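Local coordinates for methyltransferase domain-containing protein (Serratia marcescens, PDB 7CLU) that acts as an S-adenosyl-L-methionine-dependent O-methyltransferase in the prodigiosin synthetic pathway, probably working as a dimer, at residues F160-D165 with K326-R331; R270-E275 with L333-K338. One frame throughout, in Å; residues are numbered along the deposited sequence.

Contact 1: residues F160-D165 with K326-R331; sequences FVRDYD and KIAGPR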
ATOM      1  N   PHE A 160      -8.518   4.518  29.066  1.00 27.62           N
ATOM      2  CA  PHE A 160      -9.855   4.900  29.503  1.00 29.18           C
ATOM      3  C   PHE A 160     -10.074   4.496  30.964  1.00 26.98           C
ATOM      4  O   PHE A 160     -10.451   5.325  31.794  1.00 32.22           O
ATOM      5  CB  PHE A 160     -10.899   4.255  28.577  1.00 25.14           C
ATOM      6  CG  PHE A 160     -12.268   4.924  28.594  1.00 30.51           C
ATOM      7  CD1 PHE A 160     -12.519   6.055  29.364  1.00 28.80           C
ATOM      8  CD2 PHE A 160     -13.302   4.410  27.820  1.00 26.61           C
ATOM      9  CE1 PHE A 160     -13.786   6.648  29.360  1.00 26.13           C
ATOM     10  CE2 PHE A 160     -14.569   5.000  27.819  1.00 28.69           C
ATOM     11  CZ  PHE A 160     -14.803   6.114  28.596  1.00 24.98           C
ATOM     12  N   VAL A 161      -9.826   3.224  31.288  1.00 26.92           N
ATOM     13  CA  VAL A 161      -9.995   2.737  32.657  1.00 31.59           C
ATOM     14  C   VAL A 161      -9.128   3.528  33.633  1.00 34.90           C
ATOM     15  O   VAL A 161      -9.538   3.795  34.768  1.00 34.08           O
ATOM     16  CB  VAL A 161      -9.692   1.227  32.730  1.00 29.73           C
ATOM     17  CG1 VAL A 161      -9.805   0.727  34.154  1.00 33.49           C
ATOM     18  CG2 VAL A 161     -10.641   0.453  31.837  1.00 32.67           C
ATOM     19  N   ARG A 162      -7.927   3.937  33.203  1.00 37.13           N
ATOM     20  CA  ARG A 162      -6.976   4.560  34.126  1.00 37.87           C
ATOM     21  C   ARG A 162      -7.211   6.065  34.268  1.00 38.24           C
ATOM     22  O   ARG A 162      -7.156   6.593  35.383  1.00 38.73           O
ATOM     23  CB  ARG A 162      -5.549   4.272  33.653  1.00 37.07           C
ATOM     24  CG  ARG A 162      -4.424   4.664  34.608  1.00 44.50           C
ATOM     25  CD  ARG A 162      -3.737   5.946  34.171  1.00 47.16           C
ATOM     26  NE  ARG A 162      -3.043   5.801  32.886  1.00 55.84           N
ATOM     27  CZ  ARG A 162      -2.428   6.795  32.240  1.00 56.03           C
ATOM     28  NH1 ARG A 162      -2.422   8.024  32.750  1.00 51.97           N
ATOM     29  NH2 ARG A 162      -1.829   6.568  31.073  1.00 57.27           N
ATOM     30  N   ASP A 163      -7.489   6.767  33.163  1.00 30.29           N
ATOM     31  CA  ASP A 163      -7.584   8.224  33.151  1.00 34.49           C
ATOM     32  C   ASP A 163      -8.981   8.769  33.430  1.00 38.42           C
ATOM     33  O   ASP A 163      -9.107   9.961  33.744  1.00 39.97           O
ATOM     34  CB  ASP A 163      -7.111   8.779  31.804  1.00 38.62           C
ATOM     35  CG  ASP A 163      -5.632   8.592  31.597  1.00 40.05           C
ATOM     36  OD1 ASP A 163      -5.025   7.932  32.451  1.00 43.29           O
ATOM     37  OD2 ASP A 163      -5.080   9.090  30.593  1.00 41.80           O
ATOM     38  N   TYR A 164     -10.025   7.960  33.315  1.00 33.35           N
ATOM     39  CA  TYR A 164     -11.379   8.420  33.589  1.00 35.00           C
ATOM     40  C   TYR A 164     -11.899   7.733  34.840  1.00 33.09           C
ATOM     41  O   TYR A 164     -11.715   6.526  35.019  1.00 33.38           O
ATOM     42  CB  TYR A 164     -12.316   8.153  32.412  1.00 31.26           C
ATOM     43  CG  TYR A 164     -13.733   8.656  32.636  1.00 32.31           C
ATOM     44  CD1 TYR A 164     -14.661   7.886  33.325  1.00 31.32           C
ATOM     45  CD2 TYR A 164     -14.136   9.900  32.156  1.00 31.15           C
ATOM     46  CE1 TYR A 164     -15.956   8.340  33.539  1.00 31.73           C
ATOM     47  CE2 TYR A 164     -15.440  10.362  32.353  1.00 33.49           C
ATOM     48  CZ  TYR A 164     -16.343   9.576  33.043  1.00 33.08           C
ATOM     49  OH  TYR A 164     -17.630  10.026  33.259  1.00 31.91           O
ATOM     50  N   ASP A 165     -12.499   8.535  35.722  1.00 39.29           N
ATOM     51  CA  ASP A 165     -13.003   8.054  37.035  1.00 37.15           C
ATOM     52  C   ASP A 165     -14.364   7.372  36.877  1.00 35.67           C
ATOM     53  O   ASP A 165     -15.376   8.076  36.902  1.00 33.47           O
ATOM     54  CB  ASP A 165     -13.087   9.203  38.040  1.00 43.16           C
ATOM     55  CG  ASP A 165     -13.223   8.720  39.469  1.00 39.65           C
ATOM     56  OD1 ASP A 165     -13.168   7.494  39.676  1.00 41.67           O
ATOM     57  OD2 ASP A 165     -13.382   9.567  40.356  1.00 47.58           O
ATOM     58  N   LYS A 326      -9.054  14.396  26.868  1.00 40.70           N
ATOM     59  CA  LYS A 326      -7.912  13.645  26.383  1.00 35.50           C
ATOM     60  C   LYS A 326      -7.587  12.527  27.358  1.00 39.15           C
ATOM     61  O   LYS A 326      -7.678  12.702  28.575  1.00 38.18           O
ATOM     62  CB  LYS A 326      -6.703  14.561  26.215  1.00 38.93           C
ATOM     63  CG  LYS A 326      -6.885  15.647  25.177  1.00 35.81           C
ATOM     64  CD  LYS A 326      -5.723  16.619  25.208  1.00 45.85           C
ATOM     65  CE  LYS A 326      -5.204  16.907  23.810  1.00 46.73           C
ATOM     66  NZ  LYS A 326      -3.779  17.375  23.800  1.00 47.51           N
ATOM     67  N   ILE A 327      -7.228  11.363  26.813  1.00 38.34           N
ATOM     68  CA  ILE A 327      -6.815  10.214  27.609  1.00 34.67           C
ATOM     69  C   ILE A 327      -5.647   9.543  26.896  1.00 34.40           C
ATOM     70  O   ILE A 327      -5.415   9.750  25.699  1.00 34.43           O
ATOM     71  CB  ILE A 327      -7.963   9.191  27.833  1.00 33.51           C
ATOM     72  CG1 ILE A 327      -8.580   8.763  26.495  1.00 31.08           C
ATOM     73  CG2 ILE A 327      -9.050   9.749  28.748  1.00 35.13           C
ATOM     74  CD1 ILE A 327      -9.376   7.489  26.594  1.00 28.43           C
ATOM     75  N   ALA A 328      -4.914   8.722  27.642  1.00 31.30           N
ATOM     76  CA  ALA A 328      -3.884   7.903  27.019  1.00 37.22           C
ATOM     77  C   ALA A 328      -4.511   6.975  25.981  1.00 36.66           C
ATOM     78  O   ALA A 328      -5.676   6.577  26.087  1.00 33.80           O
ATOM     79  CB  ALA A 328      -3.125   7.082  28.065  1.00 35.64           C
ATOM     80  N   GLY A 329      -3.718   6.621  24.973  1.00 32.97           N
ATOM     81  CA  GLY A 329      -4.198   5.768  23.911  1.00 29.74           C
ATOM     82  C   GLY A 329      -4.521   6.556  22.663  1.00 24.65           C
ATOM     83  O   GLY A 329      -4.374   7.777  22.617  1.00 28.99           O
ATOM     84  N   PRO A 330      -4.953   5.863  21.610  1.00 25.68           N
ATOM     85  CA  PRO A 330      -5.175   6.543  20.330  1.00 29.04           C
ATOM     86  C   PRO A 330      -6.527   7.237  20.213  1.00 27.79           C
ATOM     87  O   PRO A 330      -6.732   7.977  19.239  1.00 29.09           O
ATOM     88  CB  PRO A 330      -5.054   5.402  19.309  1.00 25.76           C
ATOM     89  CG  PRO A 330      -5.508   4.186  20.048  1.00 28.25           C
ATOM     90  CD  PRO A 330      -5.126   4.402  21.510  1.00 29.07           C
ATOM     91  N   ARG A 331      -7.453   7.030  21.147  1.00 25.98           N
ATOM     92  CA  ARG A 331      -8.761   7.667  21.029  1.00 26.12           C
ATOM     93  C   ARG A 331      -8.823   8.948  21.858  1.00 27.13           C
ATOM     94  O   ARG A 331      -8.018   9.180  22.762  1.00 29.89           O
ATOM     95  CB  ARG A 331      -9.890   6.716  21.453  1.00 20.61           C
ATOM     96  CG  ARG A 331     -10.009   5.489  20.572  1.00 22.97           C
ATOM     97  CD  ARG A 331     -11.303   4.739  20.771  1.00 24.82           C
ATOM     98  NE  ARG A 331     -11.189   3.379  20.263  1.00 25.32           N
ATOM     99  CZ  ARG A 331     -12.158   2.477  20.303  1.00 25.79           C
ATOM    100  NH1 ARG A 331     -13.338   2.784  20.835  1.00 24.59           N
ATOM    101  NH2 ARG A 331     -11.933   1.257  19.832  1.00 26.53           N
TER
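Ile327 and Ala328 sit against the last turn of helix 154-163, where Phe160 and Asp163 meet them. In this Rossmann-like methyltransferase fold, the loop joining antiparallel strands 322-326 and 332-337 packs on the C-terminal end of that helix, beside the central sheet. The tight part centres on Ile327. Its CG1 lies between the backbone N and the carbonyl carbon (chi1 54°), the crowded position for this branch. The same rotation puts Ile327 CG2 beside the backbone N, where it packs on Asp163 CB at 3.7 Å. Ile327 CD1 lies 3.9 Å from Phe160 CA, one turn back along the helix. Phe160 CB is a slightly looser neighbour of Ile327 CD1, at 4.1 Å. The Phe160 ring itself turns inward, to Leu182, His241, Ile272 and Leu333, so the apolar side of the contact runs on into the core of the domain.

The outer side is polar and more exposed. Asp163 OD2 accepts the backbone N-H of Ala328 in a fairly straight bond, 3.0 Å from Ala328 N to Asp163 OD2, with an N-H...O angle of 162°. The donor comes from above the carboxylate plane, 37° out of it. Asp163 OD1 is held from its own segment, in a salt bridge of 2.6 Å to Arg162 NH1. The two oxygens thus have different jobs: one ties down the turn and the other ties down a neighbouring arginine. This probably keeps the carboxylate ionised. Arg162 is exposed and bent at chi2 and chi3, and the CG of Asp163 lies over one face of its guanidinium, toward the rim. On this exposed side Arg162 NH2 lies 3.3 Å from Ala328 CB.

Contact 2: residues R270-E275 with L333-K338; sequences RFIASE and LIVGEK
Glu337 OE2 is gripped by arginines of two strands, 270-275 and 322-326: Arg270 binds it across the strand pair, and Arg323 adds a second salt bridge. Arg270 NE gives the firmer of its two bonds, 2.9 Å, to the anti lone pair of Glu337 OE2. Arg270 NH2 adds a weak bond to Glu337 OE2 at 3.2 Å. The two side chains lie side by side and point the same way, yet the guanidinium and carboxylate planes stand 60° apart. The arginine chain bends at chi3 (-76°), which swings NE toward the glutamate.

Beyond this pair the strands 270-275 and 332-337 run antiparallel. Two hydrogen-bonded pairs, Phe271 with Gly336 and Ala273 with Ile334, each make two backbone bonds; the shortest is Ile334 N to Ala273 O, 2.8 Å. On the face that carries Arg270, Val335 bridges the aliphatic part of Arg270 and the side chain of Ile272. Val335 CG1 packs on Arg270 CD at 3.8 Å, and Val335 CG2 lies 3.9 Å from Ile272 CG1. Farther along, Ile272 CG2 meets Leu333 CB at 3.9 Å. Phe156 and Phe160 of helix 154-163 cover this end.

On the other side Ile334 CD1 touches Glu275 CG at 3.9 Å. The carboxylate of Glu275 turns elsewhere, to the backbone N-H groups of Leu246 and His247, the predicted proton acceptor. Strand 332-337 is the reversed strand of the class I methyltransferase sheet, inserted between 270-275 and 322-326. The chemistry implies a buried, largely apolar middle with a charged pair at one end, and at the other a buried glutamate that probably helps position the active-site loop.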
ATOM      1  N   ARG A 270     -24.599  11.110  31.538  1.00 31.14           N
ATOM      2  CA  ARG A 270     -23.416  11.468  30.766  1.00 30.49           C
ATOM      3  C   ARG A 270     -23.249  10.512  29.588  1.00 26.26           C
ATOM      4  O   ARG A 270     -23.511   9.311  29.709  1.00 26.14           O
ATOM      5  CB  ARG A 270     -22.162  11.427  31.639  1.00 29.16           C
ATOM      6  CG  ARG A 270     -20.887  11.876  30.937  1.00 32.15           C
ATOM      7  CD  ARG A 270     -19.743  12.042  31.937  1.00 31.96           C
ATOM      8  NE  ARG A 270     -19.904  13.269  32.707  1.00 36.07           N
ATOM      9  CZ  ARG A 270     -19.164  13.618  33.756  1.00 36.53           C
ATOM     10  NH1 ARG A 270     -18.184  12.824  34.193  1.00 34.01           N
ATOM     11  NH2 ARG A 270     -19.412  14.770  34.372  1.00 38.65           N
ATOM     12  N   PHE A 271     -22.814  11.048  28.453  1.00 28.02           N
ATOM     13  CA  PHE A 271     -22.543  10.235  27.274  1.00 28.92           C
ATOM     14  C   PHE A 271     -21.140  10.536  26.770  1.00 27.13           C
ATOM     15  O   PHE A 271     -20.716  11.694  26.731  1.00 29.93           O
ATOM     16  CB  PHE A 271     -23.570  10.468  26.162  1.00 24.96           C
ATOM     17  CG  PHE A 271     -23.178   9.847  24.845  1.00 25.38           C
ATOM     18  CD1 PHE A 271     -23.206   8.471  24.675  1.00 22.10           C
ATOM     19  CD2 PHE A 271     -22.754  10.635  23.790  1.00 28.77           C
ATOM     20  CE1 PHE A 271     -22.827   7.895  23.475  1.00 22.32           C
ATOM     21  CE2 PHE A 271     -22.372  10.062  22.598  1.00 23.67           C
ATOM     22  CZ  PHE A 271     -22.407   8.689  22.449  1.00 21.06           C
ATOM     23  N   ILE A 272     -20.410   9.488  26.410  1.00 22.70           N
ATOM     24  CA  ILE A 272     -19.067   9.623  25.883  1.00 24.88           C
ATOM     25  C   ILE A 272     -18.981   8.848  24.574  1.00 21.26           C
ATOM     26  O   ILE A 272     -19.328   7.667  24.529  1.00 22.68           O
ATOM     27  CB  ILE A 272     -18.005   9.089  26.857  1.00 23.45           C
ATOM     28  CG1 ILE A 272     -18.100   9.761  28.238  1.00 26.18           C
ATOM     29  CG2 ILE A 272     -16.637   9.234  26.223  1.00 20.95           C
ATOM     30  CD1 ILE A 272     -17.008   9.281  29.247  1.00 25.71           C
ATOM     31  N   ALA A 273     -18.499   9.494  23.525  1.00 23.46           N
ATOM     32  CA  ALA A 273     -18.090   8.801  22.309  1.00 25.92           C
ATOM     33  C   ALA A 273     -16.571   8.827  22.246  1.00 21.94           C
ATOM     34  O   ALA A 273     -15.979   9.897  22.382  1.00 26.47           O
ATOM     35  CB  ALA A 273     -18.663   9.475  21.067  1.00 22.04           C
ATOM     36  N   SER A 274     -15.944   7.672  22.034  1.00 22.97           N
ATOM     37  CA  SER A 274     -14.507   7.632  21.793  1.00 22.93           C
ATOM     38  C   SER A 274     -14.280   7.625  20.282  1.00 26.60           C
ATOM     39  O   SER A 274     -14.875   6.815  19.573  1.00 27.54           O
ATOM     40  CB  SER A 274     -13.837   6.420  22.455  1.00 27.38           C
ATOM     41  OG  SER A 274     -14.503   5.192  22.226  1.00 24.52           O
ATOM     42  N   GLU A 275     -13.476   8.571  19.797  1.00 26.75           N
ATOM     43  CA  GLU A 275     -13.180   8.679  18.372  1.00 30.31           C
ATOM     44  C   GLU A 275     -11.707   9.020  18.216  1.00 27.82           C
ATOM     45  O   GLU A 275     -10.993   9.252  19.202  1.00 23.16           O
ATOM     46  CB  GLU A 275     -14.047   9.741  17.660  1.00 25.11           C
ATOM     47  CG  GLU A 275     -15.552   9.519  17.741  1.00 26.54           C
ATOM     48  CD  GLU A 275     -16.040   8.521  16.716  1.00 27.35           C
ATOM     49  OE1 GLU A 275     -15.560   8.576  15.558  1.00 27.09           O
ATOM     50  OE2 GLU A 275     -16.897   7.680  17.072  1.00 25.65           O
ATOM     51  N   LEU A 333     -11.890  11.359  23.863  1.00 30.73           N
ATOM     52  CA  LEU A 333     -13.244  11.257  24.398  1.00 30.41           C
ATOM     53  C   LEU A 333     -14.012  12.535  24.085  1.00 28.68           C
ATOM     54  O   LEU A 333     -13.528  13.644  24.347  1.00 30.52           O
ATOM     55  CB  LEU A 333     -13.224  11.002  25.914  1.00 25.46           C
ATOM     56  CG  LEU A 333     -12.526   9.755  26.459  1.00 30.00           C
ATOM     57  CD1 LEU A 333     -12.812   9.599  27.944  1.00 30.09           C
ATOM     58  CD2 LEU A 333     -12.881   8.464  25.693  1.00 24.77           C
ATOM     59  N   ILE A 334     -15.194  12.385  23.502  1.00 26.32           N
ATOM     60  CA  ILE A 334     -16.126  13.490  23.345  1.00 26.24           C
ATOM     61  C   ILE A 334     -17.259  13.239  24.332  1.00 28.37           C
ATOM     62  O   ILE A 334     -17.859  12.161  24.331  1.00 27.37           O
ATOM     63  CB  ILE A 334     -16.618  13.626  21.895  1.00 23.85           C
ATOM     64  CG1 ILE A 334     -15.408  13.793  20.966  1.00 25.99           C
ATOM     65  CG2 ILE A 334     -17.471  14.837  21.760  1.00 26.49           C
ATOM     66  CD1 ILE A 334     -15.308  12.741  19.879  1.00 32.27           C
ATOM     67  N   VAL A 335     -17.500  14.210  25.218  1.00 28.77           N
ATOM     68  CA  VAL A 335     -18.301  14.018  26.422  1.00 26.30           C
ATOM     69  C   VAL A 335     -19.384  15.087  26.473  1.00 29.35           C
ATOM     70  O   VAL A 335     -19.124  16.257  26.169  1.00 30.72           O
ATOM     71  CB  VAL A 335     -17.424  14.100  27.692  1.00 31.31           C
ATOM     72  CG1 VAL A 335     -18.250  13.861  28.955  1.00 27.39           C
ATOM     73  CG2 VAL A 335     -16.242  13.139  27.590  1.00 33.70           C
ATOM     74  N   GLY A 336     -20.586  14.692  26.888  1.00 35.72           N
ATOM     75  CA  GLY A 336     -21.672  15.642  27.068  1.00 34.59           C
ATOM     76  C   GLY A 336     -22.686  15.107  28.057  1.00 35.84           C
ATOM     77  O   GLY A 336     -22.716  13.908  28.359  1.00 32.95           O
ATOM     78  N   GLU A 337     -23.519  16.015  28.567  1.00 35.39           N
ATOM     79  CA  GLU A 337     -24.530  15.659  29.552  1.00 35.92           C
ATOM     80  C   GLU A 337     -25.927  16.022  29.061  1.00 35.94           C
ATOM     81  O   GLU A 337     -26.115  16.895  28.203  1.00 35.02           O
ATOM     82  CB  GLU A 337     -24.271  16.341  30.906  1.00 40.54           C
ATOM     83  CG  GLU A 337     -23.166  15.701  31.723  1.00 38.23           C
ATOM     84  CD  GLU A 337     -21.860  16.433  31.570  1.00 38.75           C
ATOM     85  OE1 GLU A 337     -21.906  17.659  31.318  1.00 40.70           O
ATOM     86  OE2 GLU A 337     -20.796  15.790  31.706  1.00 37.11           O
ATOM     87  N   LYS A 338     -26.907  15.332  29.637  1.00 35.93           N
ATOM     88  CA  LYS A 338     -28.312  15.504  29.298  1.00 36.95           C
ATOM     89  C   LYS A 338     -28.962  16.340  30.395  1.00 41.44           C
ATOM     90  O   LYS A 338     -29.066  15.897  31.548  1.00 41.65           O
ATOM     91  CB  LYS A 338     -29.012  14.152  29.148  1.00 35.46           C
ATOM     92  CG  LYS A 338     -30.521  14.272  29.005  1.00 36.61           C
ATOM     93  CD  LYS A 338     -31.186  13.002  28.494  1.00 36.36           C
ATOM     94  CE  LYS A 338     -32.638  13.311  28.099  1.00 37.48           C
ATOM     95  NZ  LYS A 338     -33.442  12.128  27.690  1.00 35.24           N
TER

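Overall arrangement
Contacts 1 and 2 lie on the same side of the chain's centre, with their own centres about 13 Å apart. Their segments alternate along the chain: 160-165, 270-275, 326-331, then 333-338. Contact 2 joins two strands of the seven-stranded mixed sheet. Contact 1 sets the end of helix 154-163 against the turn that leads into strand 332-337. The two touch directly. Tyr164 OH probably bonds to Arg270 NH1, and Arg331 NH1 to Ser274 OG. Phe160 packs on Leu333. Helix, turn and strands thus form one unit of the methyltransferase domain. It carries Arg331, an S-adenosyl-L-homocysteine-binding residue, next to Ser274 on the sheet.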